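Local coordinates for microcin B17-processing protein McbB (Escherichia coli str. K-12 substr. MG1655, PDB 6GRH) that is necessary for processing the inactive microcin B17 precursor into the active peptide antibiotic in the cytoplasm, at residues B[102-108]-B[144-148]; B[174-179]-B[200-204]. All coordinates share one frame; numbering follows the deposited sequence.

Contact 1: B[102-108]-B[144-148]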
loop_
_atom_site.group_PDB
_atom_site.type_symbol
_atom_site.label_atom_id
_atom_site.label_comp_id
_atom_site.label_asym_id
_atom_site.label_seq_id
_atom_site.Cartn_x
_atom_site.Cartn_y
_atom_site.Cartn_z
ATOM N N SER B 102 -6.948 -32.679 4.220
ATOM C CA SER B 102 -6.789 -32.013 5.523
ATOM C C SER B 102 -6.180 -32.885 6.576
ATOM O O SER B 102 -6.283 -34.112 6.512
ATOM C CB SER B 102 -8.158 -31.514 6.023
ATOM O OG SER B 102 -8.024 -30.636 7.125
ATOM N N ASP B 103 -5.566 -32.236 7.558
ATOM C CA ASP B 103 -5.138 -32.897 8.791
ATOM C C ASP B 103 -6.251 -32.991 9.815
ATOM O O ASP B 103 -6.089 -33.669 10.821
ATOM C CB ASP B 103 -3.878 -32.229 9.384
ATOM C CG ASP B 103 -4.094 -30.777 9.874
ATOM O OD1 ASP B 103 -5.148 -30.146 9.645
ATOM O OD2 ASP B 103 -3.128 -30.234 10.471
ATOM N N VAL B 104 -7.387 -32.335 9.569
ATOM C CA VAL B 104 -8.591 -32.494 10.411
ATOM C C VAL B 104 -9.797 -32.899 9.541
ATOM O O VAL B 104 -10.797 -32.198 9.520
ATOM C CB VAL B 104 -8.905 -31.217 11.263
ATOM C CG1 VAL B 104 -7.845 -31.009 12.330
ATOM C CG2 VAL B 104 -9.040 -29.958 10.415
ATOM N N PRO B 105 -9.710 -34.055 8.840
ATOM C CA PRO B 105 -10.815 -34.437 7.952
ATOM C C PRO B 105 -12.158 -34.582 8.646
ATOM O O PRO B 105 -13.177 -34.349 8.017
ATOM C CB PRO B 105 -10.365 -35.782 7.377
ATOM C CG PRO B 105 -9.424 -36.332 8.400
ATOM C CD PRO B 105 -8.691 -35.119 8.934
ATOM N N HIS B 106 -12.158 -34.989 9.917
ATOM C CA HIS B 106 -13.397 -35.043 10.725
ATOM C C HIS B 106 -14.210 -33.720 10.791
ATOM O O HIS B 106 -15.426 -33.767 10.862
ATOM C CB HIS B 106 -13.119 -35.595 12.140
ATOM C CG HIS B 106 -12.027 -34.873 12.874
ATOM N ND1 HIS B 106 -10.691 -34.982 12.531
ATOM C CD2 HIS B 106 -12.076 -34.026 13.931
ATOM C CE1 HIS B 106 -9.966 -34.245 13.351
ATOM N NE2 HIS B 106 -10.782 -33.656 14.212
ATOM N N LEU B 107 -13.550 -32.558 10.705
ATOM C CA LEU B 107 -14.246 -31.257 10.607
ATOM C C LEU B 107 -15.160 -31.183 9.378
ATOM O O LEU B 107 -16.120 -30.425 9.367
ATOM C CB LEU B 107 -13.241 -30.079 10.587
ATOM C CG LEU B 107 -13.755 -28.646 10.302
ATOM C CD1 LEU B 107 -14.751 -28.206 11.391
ATOM C CD2 LEU B 107 -12.585 -27.642 10.151
ATOM N N PHE B 108 -14.862 -31.982 8.354
ATOM C CA PHE B 108 -15.597 -31.973 7.098
ATOM C C PHE B 108 -16.430 -33.219 6.872
ATOM O O PHE B 108 -16.873 -33.438 5.757
ATOM C CB PHE B 108 -14.617 -31.850 5.942
ATOM C CG PHE B 108 -13.773 -30.632 6.011
ATOM C CD1 PHE B 108 -12.476 -30.702 6.470
ATOM C CD2 PHE B 108 -14.290 -29.410 5.637
ATOM C CE1 PHE B 108 -11.677 -29.560 6.515
ATOM C CE2 PHE B 108 -13.503 -28.266 5.675
ATOM C CZ PHE B 108 -12.193 -28.346 6.126
ATOM N N HIS B 144 -6.406 -27.915 3.679
ATOM C CA HIS B 144 -6.692 -27.183 4.900
ATOM C C HIS B 144 -5.869 -27.800 6.021
ATOM O O HIS B 144 -6.017 -28.983 6.311
ATOM C CB HIS B 144 -8.181 -27.216 5.230
ATOM C CG HIS B 144 -8.514 -26.612 6.552
ATOM N ND1 HIS B 144 -8.459 -25.256 6.774
ATOM C CD2 HIS B 144 -8.829 -27.177 7.735
ATOM C CE1 HIS B 144 -8.767 -25.013 8.037
ATOM N NE2 HIS B 144 -9.032 -26.158 8.633
ATOM N N LEU B 145 -5.037 -26.976 6.671
ATOM C CA LEU B 145 -4.172 -27.413 7.767
ATOM C C LEU B 145 -4.391 -26.620 9.059
ATOM O O LEU B 145 -4.241 -25.389 9.060
ATOM C CB LEU B 145 -2.709 -27.270 7.351
ATOM C CG LEU B 145 -2.289 -28.122 6.153
ATOM C CD1 LEU B 145 -0.848 -27.837 5.763
ATOM C CD2 LEU B 145 -2.471 -29.598 6.465
ATOM N N GLU B 146 -4.761 -27.311 10.137
ATOM C CA GLU B 146 -4.671 -26.761 11.496
ATOM C C GLU B 146 -3.241 -26.779 12.014
ATOM O O GLU B 146 -2.781 -25.818 12.637
ATOM C CB GLU B 146 -5.584 -27.511 12.478
ATOM C CG GLU B 146 -7.017 -27.072 12.369
ATOM C CD GLU B 146 -7.932 -27.474 13.515
ATOM O OE1 GLU B 146 -7.484 -27.885 14.612
ATOM O OE2 GLU B 146 -9.141 -27.313 13.291
ATOM N N ASN B 147 -2.531 -27.870 11.769
ATOM C CA ASN B 147 -1.151 -27.977 12.189
ATOM C C ASN B 147 -0.265 -27.841 10.956
ATOM O O ASN B 147 0.034 -28.809 10.270
ATOM C CB ASN B 147 -0.947 -29.266 12.948
ATOM C CG ASN B 147 -1.891 -29.368 14.126
ATOM O OD1 ASN B 147 -1.984 -28.440 14.944
ATOM N ND2 ASN B 147 -2.641 -30.472 14.201
ATOM N N TYR B 148 0.144 -26.605 10.694
ATOM C CA TYR B 148 0.842 -26.267 9.462
ATOM C C TYR B 148 2.290 -26.791 9.477
ATOM O O TYR B 148 2.959 -26.735 10.478
ATOM C CB TYR B 148 0.845 -24.754 9.269
ATOM C CG TYR B 148 1.601 -24.328 8.061
ATOM C CD1 TYR B 148 0.980 -24.229 6.831
ATOM C CD2 TYR B 148 2.976 -24.048 8.142
ATOM C CE1 TYR B 148 1.701 -23.879 5.702
ATOM C CE2 TYR B 148 3.699 -23.681 7.032
ATOM C CZ TYR B 148 3.061 -23.599 5.810
ATOM O OH TYR B 148 3.779 -23.211 4.719
HETATM O O HOH W 1 -0.715 -31.224 10.041
#
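With chi1 at 66°, the CG of D103 stands between the bonds to its backbone N and carbonyl carbon, and chi2 of -9° turns the two oxygens toward the chain that runs on from H144. Each oxygen takes one backbone N-H there through its syn lone pair: E146 N reaches D103 OD1 at 2.9 Å and N147 N reaches D103 OD2 at 2.8 Å. Two successive amides thus hold the carboxylate by both arms, which fixes its rotation. A water on OD2 also donates to N147 O, bridging two acceptors that cannot bond each other. S102 has OG anti to its N, where the hydroxyl donates to H144 O over 2.7 Å, tilted from the carbonyl plane, and accepts from V104 N in an ST turn.

S102 and H144 end strands 97-102 and 139-144, neighbours in the parallel part of a mixed sheet; they form a parallel bridge, and beyond it both chains turn off into loops that lead to helices.

On the sheet face carrying S102 and H144, the H144 imidazole has V104 CG2 at its edge, in plane, 3.9 Å from CD2. F108 points a ring edge at the imidazole face in an offset edge-to-face pair, planes 86° apart, while S171 holds H144 ND1 and I246 of helix 236-254 touches both side chains. Farther along, both methyls of V104 lie against the extended E146 chain, which crosses them at about a right angle; CG1 comes within 3.7 Å of E146 CD, and the carboxylate goes on to a salt bridge with R239.

Contact 2: B[174-179]-B[200-204]. With SO4 (sulfate ion), chain G.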
loop_
_atom_site.group_PDB
_atom_site.type_symbol
_atom_site.label_atom_id
_atom_site.label_comp_id
_atom_site.label_asym_id
_atom_site.label_seq_id
_atom_site.Cartn_x
_atom_site.Cartn_y
_atom_site.Cartn_z
ATOM N N LEU B 174 -2.449 -18.213 10.992
ATOM C CA LEU B 174 -1.233 -17.469 11.248
ATOM C C LEU B 174 -1.595 -16.401 12.242
ATOM O O LEU B 174 -2.467 -15.576 11.951
ATOM C CB LEU B 174 -0.679 -16.831 9.973
ATOM C CG LEU B 174 0.514 -15.868 10.127
ATOM C CD1 LEU B 174 1.688 -16.566 10.763
ATOM C CD2 LEU B 174 0.857 -15.298 8.760
ATOM N N LYS B 175 -0.961 -16.481 13.409
ATOM C CA LYS B 175 -1.189 -15.588 14.542
ATOM C C LYS B 175 -2.668 -15.590 14.941
ATOM O O LYS B 175 -3.163 -16.628 15.367
ATOM C CB LYS B 175 -0.608 -14.202 14.223
ATOM C CG LYS B 175 0.910 -14.274 14.085
ATOM C CD LYS B 175 1.520 -12.882 14.020
ATOM C CE LYS B 175 3.039 -12.931 14.040
ATOM N NZ LYS B 175 3.572 -11.686 14.662
ATOM N N GLU B 176 -3.394 -14.487 14.750
ATOM C CA GLU B 176 -4.829 -14.459 15.068
ATOM C C GLU B 176 -5.690 -14.487 13.807
ATOM O O GLU B 176 -6.861 -14.095 13.858
ATOM C CB GLU B 176 -5.141 -13.218 15.907
ATOM C CG GLU B 176 -4.423 -13.213 17.238
ATOM C CD GLU B 176 -4.606 -11.926 18.027
ATOM O OE1 GLU B 176 -4.617 -10.825 17.422
ATOM O OE2 GLU B 176 -4.721 -12.027 19.270
ATOM N N SER B 177 -5.127 -14.917 12.673
ATOM C CA SER B 177 -5.857 -14.946 11.424
ATOM C C SER B 177 -6.056 -16.334 10.851
ATOM O O SER B 177 -5.252 -17.258 11.087
ATOM C CB SER B 177 -5.169 -14.093 10.369
ATOM O OG SER B 177 -3.963 -14.709 9.940
ATOM N N PHE B 178 -7.124 -16.441 10.082
ATOM C CA PHE B 178 -7.363 -17.567 9.183
ATOM C C PHE B 178 -7.049 -17.046 7.774
ATOM O O PHE B 178 -7.570 -16.025 7.336
ATOM C CB PHE B 178 -8.792 -18.051 9.328
ATOM C CG PHE B 178 -9.150 -19.198 8.417
ATOM C CD1 PHE B 178 -8.358 -20.326 8.356
ATOM C CD2 PHE B 178 -10.265 -19.117 7.601
ATOM C CE1 PHE B 178 -8.678 -21.371 7.507
ATOM C CE2 PHE B 178 -10.599 -20.159 6.752
ATOM C CZ PHE B 178 -9.800 -21.293 6.699
ATOM N N ARG B 179 -6.171 -17.741 7.073
ATOM C CA ARG B 179 -5.736 -17.359 5.729
ATOM C C ARG B 179 -6.251 -18.327 4.694
ATOM O O ARG B 179 -6.113 -19.537 4.856
ATOM C CB ARG B 179 -4.210 -17.382 5.655
ATOM C CG ARG B 179 -3.543 -16.448 6.638
ATOM C CD ARG B 179 -3.720 -15.027 6.196
ATOM N NE ARG B 179 -3.083 -14.114 7.145
ATOM C CZ ARG B 179 -2.800 -12.834 6.908
ATOM N NH1 ARG B 179 -3.052 -12.265 5.730
ATOM N NH2 ARG B 179 -2.219 -12.133 7.867
ATOM N N TRP B 200 2.807 -12.617 3.792
ATOM C CA TRP B 200 2.284 -12.412 5.155
ATOM C C TRP B 200 3.401 -12.367 6.204
ATOM O O TRP B 200 3.351 -11.538 7.129
ATOM C CB TRP B 200 1.245 -13.465 5.563
ATOM C CG TRP B 200 0.157 -13.756 4.544
ATOM C CD1 TRP B 200 -0.358 -14.980 4.255
ATOM C CD2 TRP B 200 -0.526 -12.826 3.687
ATOM N NE1 TRP B 200 -1.302 -14.877 3.284
ATOM C CE2 TRP B 200 -1.441 -13.571 2.921
ATOM C CE3 TRP B 200 -0.463 -11.431 3.503
ATOM C CZ2 TRP B 200 -2.286 -12.988 1.979
ATOM C CZ3 TRP B 200 -1.301 -10.843 2.554
ATOM C CH2 TRP B 200 -2.197 -11.624 1.801
ATOM N N LEU B 201 4.414 -13.228 6.068
ATOM C CA LEU B 201 5.544 -13.198 7.009
ATOM C C LEU B 201 6.326 -11.866 6.975
ATOM O O LEU B 201 6.719 -11.365 8.037
ATOM C CB LEU B 201 6.469 -14.398 6.835
ATOM C CG LEU B 201 5.811 -15.733 7.193
ATOM C CD1 LEU B 201 6.756 -16.865 6.870
ATOM C CD2 LEU B 201 5.372 -15.837 8.637
ATOM N N SER B 202 6.506 -11.315 5.775
ATOM C CA SER B 202 7.087 -9.991 5.567
ATOM C C SER B 202 6.274 -8.883 6.231
ATOM O O SER B 202 6.828 -8.076 6.972
ATOM C CB SER B 202 7.229 -9.693 4.063
ATOM O OG SER B 202 6.002 -9.254 3.471
ATOM N N ARG B 203 4.971 -8.851 5.959
ATOM C CA ARG B 203 4.059 -7.863 6.578
ATOM C C ARG B 203 4.073 -7.938 8.110
ATOM O O ARG B 203 3.951 -6.899 8.766
ATOM C CB ARG B 203 2.625 -7.989 6.049
ATOM C CG ARG B 203 1.573 -7.171 6.818
ATOM C CD ARG B 203 0.201 -7.218 6.151
ATOM N NE ARG B 203 0.241 -6.552 4.843
ATOM C CZ ARG B 203 -0.590 -6.787 3.828
ATOM N NH1 ARG B 203 -1.567 -7.690 3.923
ATOM N NH2 ARG B 203 -0.433 -6.118 2.684
ATOM N N GLU B 204 4.225 -9.135 8.682
ATOM C CA GLU B 204 4.258 -9.280 10.163
ATOM C C GLU B 204 5.563 -8.839 10.838
ATOM O O GLU B 204 5.602 -8.674 12.069
ATOM C CB GLU B 204 3.945 -10.715 10.591
ATOM C CG GLU B 204 2.597 -11.225 10.102
ATOM C CD GLU B 204 1.394 -10.768 10.905
ATOM O OE1 GLU B 204 1.503 -9.871 11.768
ATOM O OE2 GLU B 204 0.318 -11.343 10.658
HETATM S S SO4 G . 2.774 -4.091 3.613
HETATM O O1 SO4 G . 1.990 -3.832 4.842
HETATM O O2 SO4 G . 3.823 -3.064 3.420
HETATM O O3 SO4 G . 3.445 -5.402 3.762
HETATM O O4 SO4 G . 1.847 -4.062 2.468
HETATM O O HOH W 2 -1.559 -12.994 10.489
HETATM O O HOH W 3 -2.227 -9.355 6.302
#
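R179 lays its guanidinium over the indole of W200, the two planes 26° apart and CZ 4.0 Å from the centroid of the five-membered ring. This is a cation-pi stack: NH1 sits above the middle of the indole, 3.3 Å from W200 CD2, and the CD methylene adds a CH-pi contact on the same face. The chain gets there by bending at chi2 (-73°), which folds the arginine toward the helix instead of letting it run straight out from the strand. Beside the stack, L174 CD2 rests 3.7 Å from W200 CB, and L174 CD1 meets L201 CD2 more loosely.

E204 approaches R179 from the opposite direction, near the guanidinium plane but with its carboxylate turned almost perpendicular to it. The direct salt bridge from R179 NH2 to E204 OE2 is long; a water fills in, accepting from NH2 and donating to OE2 and to L174 O. The extended chain of K175 slides past E204 in the other sense, its CD 3.8 Å from OE1, and closes a second, also long, salt bridge through NZ.

What positions the arginine is the turn before it. S177 OG donates to L174 O at 2.7 Å, in the carbonyl plane, and receives R179 NE at 3.0 Å, tilted out of the guanidinium plane. A further water links R179 NH1 to R203 NH1; R203 in turn has E282 as a salt-bridge partner and, with R199, binds a sulfate probably picked up from the crystallisation liquor.

L174 to S177 make a type II' beta turn joining antiparallel strands 167-174 and 177-180, a beta hairpin whose end packs against the last turns of helix 193-204, the helix that carries the zinc ligand C195.

Overall arrangement
From the N terminus, the chain passes the antiparallel sheet of five strands before strand 97-102 enters the mixed sheet. Contact 1 closes the excursion through helix 111-115 and strand 122-127, tying the loop after 97-102 to the one after 139-144. The chain then runs through helix 150-160 and strand 167-174 to the hairpin where contact 2 begins, and contact 2 closes a shorter loop, past zinc ligands C192 and C195, onto helix 193-204. The two loops follow in series, neither nesting nor crossing. The centres of the two contacts are about 18 Å apart, yet they touch directly where H144 CE1 packs 3.7 Å from F178 CE1; the F178 side chain also reaches helix 236-254, the helix that backs contact 1.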